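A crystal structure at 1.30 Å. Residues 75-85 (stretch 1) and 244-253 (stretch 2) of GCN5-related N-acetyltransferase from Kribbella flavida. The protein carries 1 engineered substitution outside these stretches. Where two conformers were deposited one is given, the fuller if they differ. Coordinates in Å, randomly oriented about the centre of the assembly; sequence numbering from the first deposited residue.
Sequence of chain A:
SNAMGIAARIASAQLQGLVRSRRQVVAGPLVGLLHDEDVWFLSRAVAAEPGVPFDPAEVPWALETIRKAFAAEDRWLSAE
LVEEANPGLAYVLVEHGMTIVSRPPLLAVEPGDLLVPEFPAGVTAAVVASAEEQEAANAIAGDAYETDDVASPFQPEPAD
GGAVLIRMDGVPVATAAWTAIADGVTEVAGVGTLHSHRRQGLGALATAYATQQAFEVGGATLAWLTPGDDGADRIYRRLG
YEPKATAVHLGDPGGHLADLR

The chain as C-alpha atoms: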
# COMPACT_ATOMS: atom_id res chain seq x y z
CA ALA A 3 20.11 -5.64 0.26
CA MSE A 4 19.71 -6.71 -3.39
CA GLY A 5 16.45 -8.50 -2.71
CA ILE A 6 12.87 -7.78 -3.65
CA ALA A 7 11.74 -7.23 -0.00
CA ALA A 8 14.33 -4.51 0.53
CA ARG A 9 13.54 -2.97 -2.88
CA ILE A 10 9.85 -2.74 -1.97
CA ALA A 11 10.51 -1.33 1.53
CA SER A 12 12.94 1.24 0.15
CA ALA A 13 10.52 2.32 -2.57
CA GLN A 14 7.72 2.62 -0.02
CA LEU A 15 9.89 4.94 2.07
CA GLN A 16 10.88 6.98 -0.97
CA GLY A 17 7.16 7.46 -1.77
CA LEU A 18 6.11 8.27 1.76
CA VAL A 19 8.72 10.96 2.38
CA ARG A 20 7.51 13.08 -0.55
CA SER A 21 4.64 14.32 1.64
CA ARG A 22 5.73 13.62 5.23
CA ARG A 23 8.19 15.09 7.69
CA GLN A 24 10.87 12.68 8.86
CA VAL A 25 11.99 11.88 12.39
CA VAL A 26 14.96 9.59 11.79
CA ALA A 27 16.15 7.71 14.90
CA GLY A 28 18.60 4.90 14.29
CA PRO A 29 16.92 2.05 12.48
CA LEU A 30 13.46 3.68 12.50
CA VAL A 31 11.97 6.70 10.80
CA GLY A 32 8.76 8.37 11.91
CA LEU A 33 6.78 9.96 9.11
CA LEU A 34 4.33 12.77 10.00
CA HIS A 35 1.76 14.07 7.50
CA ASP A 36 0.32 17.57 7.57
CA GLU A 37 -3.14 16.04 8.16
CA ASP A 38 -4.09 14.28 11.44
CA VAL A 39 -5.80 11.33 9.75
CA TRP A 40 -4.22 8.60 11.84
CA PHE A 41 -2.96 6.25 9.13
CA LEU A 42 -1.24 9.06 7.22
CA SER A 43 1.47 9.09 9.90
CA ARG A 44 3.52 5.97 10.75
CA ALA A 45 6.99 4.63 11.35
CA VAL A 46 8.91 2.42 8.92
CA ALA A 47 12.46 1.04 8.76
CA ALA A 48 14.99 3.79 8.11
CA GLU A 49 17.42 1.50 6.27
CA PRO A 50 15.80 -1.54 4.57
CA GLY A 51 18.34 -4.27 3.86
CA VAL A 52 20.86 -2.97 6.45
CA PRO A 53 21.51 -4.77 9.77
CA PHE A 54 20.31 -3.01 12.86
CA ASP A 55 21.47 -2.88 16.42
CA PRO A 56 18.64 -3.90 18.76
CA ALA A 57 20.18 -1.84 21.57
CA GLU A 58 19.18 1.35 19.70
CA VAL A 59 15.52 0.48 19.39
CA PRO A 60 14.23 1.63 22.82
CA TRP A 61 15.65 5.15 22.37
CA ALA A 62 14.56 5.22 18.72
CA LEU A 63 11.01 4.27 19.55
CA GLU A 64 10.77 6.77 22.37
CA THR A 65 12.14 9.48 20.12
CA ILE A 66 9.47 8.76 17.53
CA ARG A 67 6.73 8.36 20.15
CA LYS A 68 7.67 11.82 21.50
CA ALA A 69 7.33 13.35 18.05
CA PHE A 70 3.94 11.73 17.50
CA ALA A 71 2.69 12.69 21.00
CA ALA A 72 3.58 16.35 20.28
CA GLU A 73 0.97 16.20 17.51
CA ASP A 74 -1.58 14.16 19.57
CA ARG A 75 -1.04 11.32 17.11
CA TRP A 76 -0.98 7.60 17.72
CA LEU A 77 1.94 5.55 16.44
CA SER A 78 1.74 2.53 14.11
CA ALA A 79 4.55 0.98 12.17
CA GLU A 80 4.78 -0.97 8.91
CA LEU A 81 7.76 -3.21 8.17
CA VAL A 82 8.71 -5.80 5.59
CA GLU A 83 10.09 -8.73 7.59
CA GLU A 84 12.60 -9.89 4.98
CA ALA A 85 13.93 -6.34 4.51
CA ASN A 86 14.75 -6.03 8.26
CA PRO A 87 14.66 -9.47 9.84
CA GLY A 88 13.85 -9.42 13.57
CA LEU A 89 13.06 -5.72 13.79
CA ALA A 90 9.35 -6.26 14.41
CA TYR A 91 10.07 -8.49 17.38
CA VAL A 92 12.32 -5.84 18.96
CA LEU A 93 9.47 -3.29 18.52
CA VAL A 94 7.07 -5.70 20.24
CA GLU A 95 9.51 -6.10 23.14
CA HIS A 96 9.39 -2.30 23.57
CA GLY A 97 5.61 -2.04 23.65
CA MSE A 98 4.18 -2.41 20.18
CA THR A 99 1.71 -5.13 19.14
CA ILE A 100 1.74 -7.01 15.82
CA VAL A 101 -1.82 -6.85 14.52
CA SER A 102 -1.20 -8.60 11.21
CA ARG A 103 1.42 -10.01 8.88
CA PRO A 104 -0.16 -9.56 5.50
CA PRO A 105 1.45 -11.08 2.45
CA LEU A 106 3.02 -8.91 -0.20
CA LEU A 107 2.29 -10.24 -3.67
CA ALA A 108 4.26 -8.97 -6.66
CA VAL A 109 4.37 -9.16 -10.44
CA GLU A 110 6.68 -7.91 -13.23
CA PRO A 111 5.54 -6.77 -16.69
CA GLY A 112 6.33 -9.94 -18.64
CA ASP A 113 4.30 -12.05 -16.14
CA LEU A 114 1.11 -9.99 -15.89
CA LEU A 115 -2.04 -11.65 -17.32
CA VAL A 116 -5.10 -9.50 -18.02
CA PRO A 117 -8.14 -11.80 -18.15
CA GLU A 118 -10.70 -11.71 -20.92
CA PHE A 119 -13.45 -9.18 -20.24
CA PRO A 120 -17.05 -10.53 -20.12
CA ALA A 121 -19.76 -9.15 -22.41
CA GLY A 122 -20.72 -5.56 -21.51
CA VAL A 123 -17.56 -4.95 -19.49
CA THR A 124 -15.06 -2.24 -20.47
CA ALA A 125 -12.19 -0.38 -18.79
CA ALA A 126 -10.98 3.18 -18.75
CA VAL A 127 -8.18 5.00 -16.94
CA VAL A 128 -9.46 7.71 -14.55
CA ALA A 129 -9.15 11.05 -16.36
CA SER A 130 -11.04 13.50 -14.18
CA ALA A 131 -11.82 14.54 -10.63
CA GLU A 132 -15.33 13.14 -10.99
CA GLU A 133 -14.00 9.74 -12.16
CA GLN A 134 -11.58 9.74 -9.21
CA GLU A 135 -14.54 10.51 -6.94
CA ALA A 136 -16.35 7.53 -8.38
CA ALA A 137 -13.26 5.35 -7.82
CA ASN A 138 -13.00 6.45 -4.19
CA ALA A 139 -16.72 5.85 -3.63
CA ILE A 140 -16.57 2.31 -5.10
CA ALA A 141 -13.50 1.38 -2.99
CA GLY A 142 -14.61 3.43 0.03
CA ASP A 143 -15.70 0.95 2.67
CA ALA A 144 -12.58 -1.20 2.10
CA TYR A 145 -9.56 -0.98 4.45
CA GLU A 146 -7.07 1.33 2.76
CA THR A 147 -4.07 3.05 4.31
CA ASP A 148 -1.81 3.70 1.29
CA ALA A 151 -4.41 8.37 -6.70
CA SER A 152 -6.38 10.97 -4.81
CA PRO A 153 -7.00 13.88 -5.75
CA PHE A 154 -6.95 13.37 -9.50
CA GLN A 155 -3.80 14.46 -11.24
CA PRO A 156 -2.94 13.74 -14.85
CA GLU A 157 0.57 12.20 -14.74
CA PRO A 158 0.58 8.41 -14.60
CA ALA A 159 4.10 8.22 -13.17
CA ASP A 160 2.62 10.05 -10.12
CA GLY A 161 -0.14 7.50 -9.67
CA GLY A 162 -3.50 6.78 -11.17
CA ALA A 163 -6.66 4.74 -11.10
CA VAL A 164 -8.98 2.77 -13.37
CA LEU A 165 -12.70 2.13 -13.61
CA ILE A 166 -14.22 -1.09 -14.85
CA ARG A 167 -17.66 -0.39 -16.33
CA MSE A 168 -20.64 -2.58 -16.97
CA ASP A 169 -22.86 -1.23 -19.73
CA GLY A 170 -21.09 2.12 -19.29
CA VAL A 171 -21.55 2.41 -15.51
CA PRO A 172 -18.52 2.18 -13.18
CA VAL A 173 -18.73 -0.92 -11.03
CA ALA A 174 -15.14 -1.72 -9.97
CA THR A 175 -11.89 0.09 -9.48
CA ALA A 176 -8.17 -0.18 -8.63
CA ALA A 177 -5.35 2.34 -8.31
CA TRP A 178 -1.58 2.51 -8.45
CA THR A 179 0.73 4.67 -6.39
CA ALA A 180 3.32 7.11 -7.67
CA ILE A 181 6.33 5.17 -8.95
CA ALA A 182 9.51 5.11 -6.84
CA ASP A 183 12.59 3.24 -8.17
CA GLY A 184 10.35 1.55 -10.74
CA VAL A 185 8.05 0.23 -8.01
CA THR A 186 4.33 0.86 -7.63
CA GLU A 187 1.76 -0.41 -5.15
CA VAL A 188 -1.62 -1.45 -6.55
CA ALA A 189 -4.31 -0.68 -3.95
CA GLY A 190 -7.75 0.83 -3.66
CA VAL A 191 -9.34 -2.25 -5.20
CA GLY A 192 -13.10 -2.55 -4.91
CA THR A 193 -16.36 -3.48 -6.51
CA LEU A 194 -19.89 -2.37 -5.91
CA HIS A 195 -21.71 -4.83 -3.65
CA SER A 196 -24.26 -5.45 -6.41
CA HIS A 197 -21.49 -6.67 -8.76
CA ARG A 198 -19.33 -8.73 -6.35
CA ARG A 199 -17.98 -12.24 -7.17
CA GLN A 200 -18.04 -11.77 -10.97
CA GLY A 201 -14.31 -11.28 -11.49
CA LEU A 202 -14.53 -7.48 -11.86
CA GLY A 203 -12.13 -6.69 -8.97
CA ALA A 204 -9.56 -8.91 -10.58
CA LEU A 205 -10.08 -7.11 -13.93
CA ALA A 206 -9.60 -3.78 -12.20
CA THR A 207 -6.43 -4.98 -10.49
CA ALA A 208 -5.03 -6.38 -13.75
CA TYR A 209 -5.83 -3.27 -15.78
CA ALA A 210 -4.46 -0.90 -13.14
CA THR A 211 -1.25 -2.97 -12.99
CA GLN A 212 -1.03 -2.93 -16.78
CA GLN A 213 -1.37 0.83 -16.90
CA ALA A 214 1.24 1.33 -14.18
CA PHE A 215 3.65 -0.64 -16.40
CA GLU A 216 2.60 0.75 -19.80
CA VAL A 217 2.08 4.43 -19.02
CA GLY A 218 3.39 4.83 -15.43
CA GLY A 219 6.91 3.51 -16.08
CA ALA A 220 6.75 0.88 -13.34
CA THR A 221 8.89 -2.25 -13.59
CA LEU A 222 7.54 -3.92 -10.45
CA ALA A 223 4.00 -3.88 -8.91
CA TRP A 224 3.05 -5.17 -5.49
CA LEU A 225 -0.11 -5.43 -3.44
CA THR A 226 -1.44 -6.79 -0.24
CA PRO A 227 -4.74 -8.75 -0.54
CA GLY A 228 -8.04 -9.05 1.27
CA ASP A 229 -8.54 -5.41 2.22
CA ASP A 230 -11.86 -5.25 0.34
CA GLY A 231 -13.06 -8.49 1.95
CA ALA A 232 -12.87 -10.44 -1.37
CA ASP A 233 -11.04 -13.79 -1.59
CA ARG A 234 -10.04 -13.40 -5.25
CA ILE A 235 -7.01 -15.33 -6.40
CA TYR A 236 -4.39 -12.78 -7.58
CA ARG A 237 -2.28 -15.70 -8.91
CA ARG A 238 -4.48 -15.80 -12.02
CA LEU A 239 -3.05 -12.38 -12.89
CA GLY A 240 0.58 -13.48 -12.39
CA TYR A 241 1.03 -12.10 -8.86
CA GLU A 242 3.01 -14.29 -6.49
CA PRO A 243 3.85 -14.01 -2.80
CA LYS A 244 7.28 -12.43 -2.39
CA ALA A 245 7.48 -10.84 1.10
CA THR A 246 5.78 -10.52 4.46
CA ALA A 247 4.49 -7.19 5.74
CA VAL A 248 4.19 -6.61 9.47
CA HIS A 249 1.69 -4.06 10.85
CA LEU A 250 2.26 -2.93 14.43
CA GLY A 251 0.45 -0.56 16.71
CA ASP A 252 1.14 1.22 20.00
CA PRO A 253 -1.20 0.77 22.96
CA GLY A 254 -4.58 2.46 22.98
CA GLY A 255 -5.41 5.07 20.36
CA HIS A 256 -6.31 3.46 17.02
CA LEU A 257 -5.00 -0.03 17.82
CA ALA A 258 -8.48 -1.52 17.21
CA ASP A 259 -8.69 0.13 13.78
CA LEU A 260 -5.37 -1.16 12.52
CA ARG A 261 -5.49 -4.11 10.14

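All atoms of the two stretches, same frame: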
# COMPACT_ATOMS: atom_id res chain seq x y z
N ARG A 75 -0.87 12.43 18.02
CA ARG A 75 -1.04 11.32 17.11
C ARG A 75 -0.58 10.00 17.70
O ARG A 75 0.40 9.94 18.45
CB ARG A 75 -0.31 11.60 15.82
CG ARG A 75 -0.96 12.72 15.07
CD ARG A 75 -0.27 13.00 13.77
NE ARG A 75 -0.72 14.27 13.20
CZ ARG A 75 -0.15 14.81 12.15
NH1 ARG A 75 0.83 14.17 11.52
NH2 ARG A 75 -0.55 16.00 11.74
N TRP A 76 -1.29 8.96 17.31
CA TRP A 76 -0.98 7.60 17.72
C TRP A 76 -0.04 6.92 16.75
O TRP A 76 -0.22 7.02 15.53
CB TRP A 76 -2.28 6.85 17.86
CG TRP A 76 -2.17 5.39 18.15
CD1 TRP A 76 -1.97 4.80 19.36
CD2 TRP A 76 -2.27 4.31 17.19
NE1 TRP A 76 -1.95 3.43 19.23
CE2 TRP A 76 -2.12 3.10 17.93
CE3 TRP A 76 -2.46 4.24 15.82
CZ2 TRP A 76 -2.16 1.85 17.33
CZ3 TRP A 76 -2.56 2.99 15.23
CH2 TRP A 76 -2.41 1.81 15.97
N LEU A 77 0.92 6.20 17.27
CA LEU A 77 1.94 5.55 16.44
C LEU A 77 1.57 4.12 16.01
O LEU A 77 1.18 3.28 16.80
CB LEU A 77 3.24 5.48 17.22
CG LEU A 77 4.43 4.86 16.49
CD1 LEU A 77 4.83 5.72 15.31
CD2 LEU A 77 5.59 4.71 17.46
N SER A 78 1.71 3.86 14.72
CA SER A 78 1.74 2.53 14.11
C SER A 78 2.99 2.45 13.30
O SER A 78 3.61 3.45 12.98
CB SER A 78 0.51 2.25 13.24
OG SER A 78 0.37 3.17 12.22
N ALA A 79 3.37 1.23 12.95
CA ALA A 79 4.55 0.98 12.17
C ALA A 79 4.26 -0.08 11.12
O ALA A 79 3.45 -1.01 11.37
CB ALA A 79 5.71 0.51 13.06
N GLU A 80 4.90 0.03 9.98
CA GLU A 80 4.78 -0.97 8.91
C GLU A 80 6.19 -1.36 8.49
O GLU A 80 6.97 -0.49 8.12
CB GLU A 80 4.01 -0.45 7.71
CG GLU A 80 2.52 -0.20 7.95
CD GLU A 80 1.76 -0.01 6.61
OE1 GLU A 80 2.39 -0.05 5.52
OE2 GLU A 80 0.53 0.15 6.68
N LEU A 81 6.48 -2.64 8.55
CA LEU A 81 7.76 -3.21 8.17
C LEU A 81 7.56 -4.26 7.10
O LEU A 81 6.47 -4.77 6.88
CB LEU A 81 8.48 -3.82 9.37
CG LEU A 81 8.72 -2.89 10.56
CD1 LEU A 81 9.33 -3.68 11.72
CD2 LEU A 81 9.60 -1.73 10.15
N VAL A 82 8.65 -4.63 6.46
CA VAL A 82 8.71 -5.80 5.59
C VAL A 82 9.70 -6.74 6.27
O VAL A 82 10.87 -6.39 6.41
CB VAL A 82 9.12 -5.44 4.14
CG1 VAL A 82 9.15 -6.74 3.31
CG2 VAL A 82 8.17 -4.42 3.54
N GLU A 83 9.25 -7.89 6.74
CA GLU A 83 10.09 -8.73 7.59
C GLU A 83 11.43 -9.06 6.94
O GLU A 83 12.46 -9.03 7.58
CB GLU A 83 9.33 -10.00 7.98
CG GLU A 83 10.15 -10.99 8.79
CD GLU A 83 10.59 -10.48 10.16
OE1 GLU A 83 9.88 -9.65 10.78
OE2 GLU A 83 11.69 -10.93 10.62
N GLU A 84 11.40 -9.44 5.65
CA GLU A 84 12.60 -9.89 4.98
C GLU A 84 13.58 -8.76 4.69
O GLU A 84 14.74 -8.98 4.47
CB GLU A 84 12.25 -10.65 3.70
CG GLU A 84 11.40 -11.91 3.91
CD GLU A 84 9.88 -11.68 3.94
OE1 GLU A 84 9.44 -10.50 3.93
OE2 GLU A 84 9.13 -12.70 4.05
N ALA A 85 13.09 -7.53 4.71
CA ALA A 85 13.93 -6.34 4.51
C ALA A 85 14.71 -6.02 5.81
O ALA A 85 15.80 -5.48 5.75
CB ALA A 85 13.10 -5.12 4.13
N LYS A 244 5.86 -12.72 -2.36
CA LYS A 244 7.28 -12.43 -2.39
C LYS A 244 7.84 -11.89 -1.07
O LYS A 244 9.05 -11.90 -0.89
CB LYS A 244 7.59 -11.44 -3.51
CG LYS A 244 7.45 -12.03 -4.91
CD LYS A 244 8.55 -13.04 -5.24
CE LYS A 244 8.39 -13.70 -6.55
NZ LYS A 244 9.55 -14.62 -6.64
N ALA A 245 7.00 -11.41 -0.16
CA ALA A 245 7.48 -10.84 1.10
C ALA A 245 6.37 -10.86 2.11
O ALA A 245 5.21 -11.16 1.81
CB ALA A 245 8.05 -9.42 0.88
N THR A 246 6.71 -10.49 3.33
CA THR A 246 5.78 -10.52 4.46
C THR A 246 5.77 -9.14 5.07
O THR A 246 6.79 -8.69 5.59
CB THR A 246 6.29 -11.52 5.56
OG1 THR A 246 6.61 -12.78 4.98
CG2 THR A 246 5.26 -11.68 6.67
N ALA A 247 4.64 -8.44 5.02
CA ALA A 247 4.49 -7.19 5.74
C ALA A 247 4.21 -7.49 7.20
O ALA A 247 3.75 -8.57 7.56
CB ALA A 247 3.37 -6.36 5.11
N VAL A 248 4.50 -6.52 8.04
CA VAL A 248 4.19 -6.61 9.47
C VAL A 248 3.60 -5.26 9.88
O VAL A 248 4.21 -4.24 9.63
CB VAL A 248 5.45 -6.87 10.32
CG1 VAL A 248 4.98 -7.21 11.74
CG2 VAL A 248 6.28 -8.06 9.76
N HIS A 249 2.40 -5.28 10.42
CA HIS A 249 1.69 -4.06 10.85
C HIS A 249 1.61 -4.09 12.35
O HIS A 249 1.08 -5.03 12.94
CB HIS A 249 0.29 -4.00 10.24
CG HIS A 249 0.27 -3.84 8.75
ND1 HIS A 249 -0.88 -3.67 8.06
CD2 HIS A 249 1.30 -3.70 7.84
CE1 HIS A 249 -0.58 -3.52 6.75
NE2 HIS A 249 0.74 -3.54 6.61
N LEU A 250 2.17 -3.07 12.98
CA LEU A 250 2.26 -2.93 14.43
C LEU A 250 1.57 -1.66 14.91
O LEU A 250 1.62 -0.63 14.23
CB LEU A 250 3.73 -2.85 14.87
CG LEU A 250 4.64 -3.99 14.41
CD1 LEU A 250 5.47 -3.67 13.16
CD2 LEU A 250 5.55 -4.39 15.58
N GLY A 251 0.99 -1.73 16.10
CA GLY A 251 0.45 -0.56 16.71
C GLY A 251 0.90 -0.36 18.16
O GLY A 251 1.15 -1.32 18.87
N ASP A 252 0.94 0.88 18.60
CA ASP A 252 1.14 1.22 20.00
C ASP A 252 -0.13 0.93 20.79
O ASP A 252 -1.22 0.71 20.25
CB ASP A 252 1.54 2.68 20.16
CG ASP A 252 3.01 2.87 20.39
OD1 ASP A 252 3.80 1.94 20.25
OD2 ASP A 252 3.38 4.04 20.66
N PRO A 253 -0.01 0.97 22.12
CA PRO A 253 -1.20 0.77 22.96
C PRO A 253 -2.24 1.86 22.73
O PRO A 253 -1.92 2.99 22.37
CB PRO A 253 -0.64 0.84 24.39
CG PRO A 253 0.79 0.48 24.25
CD PRO A 253 1.22 1.05 22.92
O HOH W 1 1.54 6.17 20.16
O HOH W 2 2.08 -3.10 4.07

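The apolar centre of the contact lies on the sheet face that carries Ala 79, Leu 81, Val 248 and Leu 250. Leu 81 sits directly across from Val 248, CB to CB 4.4 Å, and its CD1 reaches 4.1 Å from CD1 of Leu 250; the same Leu 250 CD1 lies 4.2 Å from Ala 79 CB, so one leucine spans two neighbours on the opposing strand. On the other face, Val 82 CG1 packs against Ala 245 CB at 3.8 Å.

These side chains are held in register by antiparallel pairing of strand 78-82 with strand 244-251, whose directions differ by 163°. Ala 79 and Leu 250 exchange two hydrogen bonds, N to O in each direction at 2.9 Å. Leu 81 and Val 248 repeat the pattern, with Leu 81 N to Val 248 O at 3.0 Å and Val 248 N to Leu 81 O at 2.9 Å. The ladder continues beyond the paired strand residues at both ends: Glu 83 N donates to Thr 246 O (2.8 Å), and Asp 252 N to Leu 77 O (3.0 Å).

Beside Val 82, the Glu 80 carboxylate lies over one face of the His 249 imidazole, CD to NE2 3.7 Å; a water 2.9 Å from His 249 NE2 also donates a weak bond to Glu 80 OE1 (3.4 Å).

Polar groups close both ends. Glu 84 grips Thr 246 with its two carboxylate oxygens, OE1 accepting from Thr 246 N (2.8 Å) and OE2 from Thr 246 OG1 (2.7 Å). At the other end, the indole NE1 of Trp 76 makes weak hydrogen bonds to Asp 252 O (3.0 Å) and Pro 253 O (3.2 Å), both at the ring edge. Its CZ2 approaches Gly 251 CA to 3.6 Å, where a CB would clash with the ring. A water bridges Leu 77 N (3.0 Å) and Asp 252 OD2 (2.9 Å).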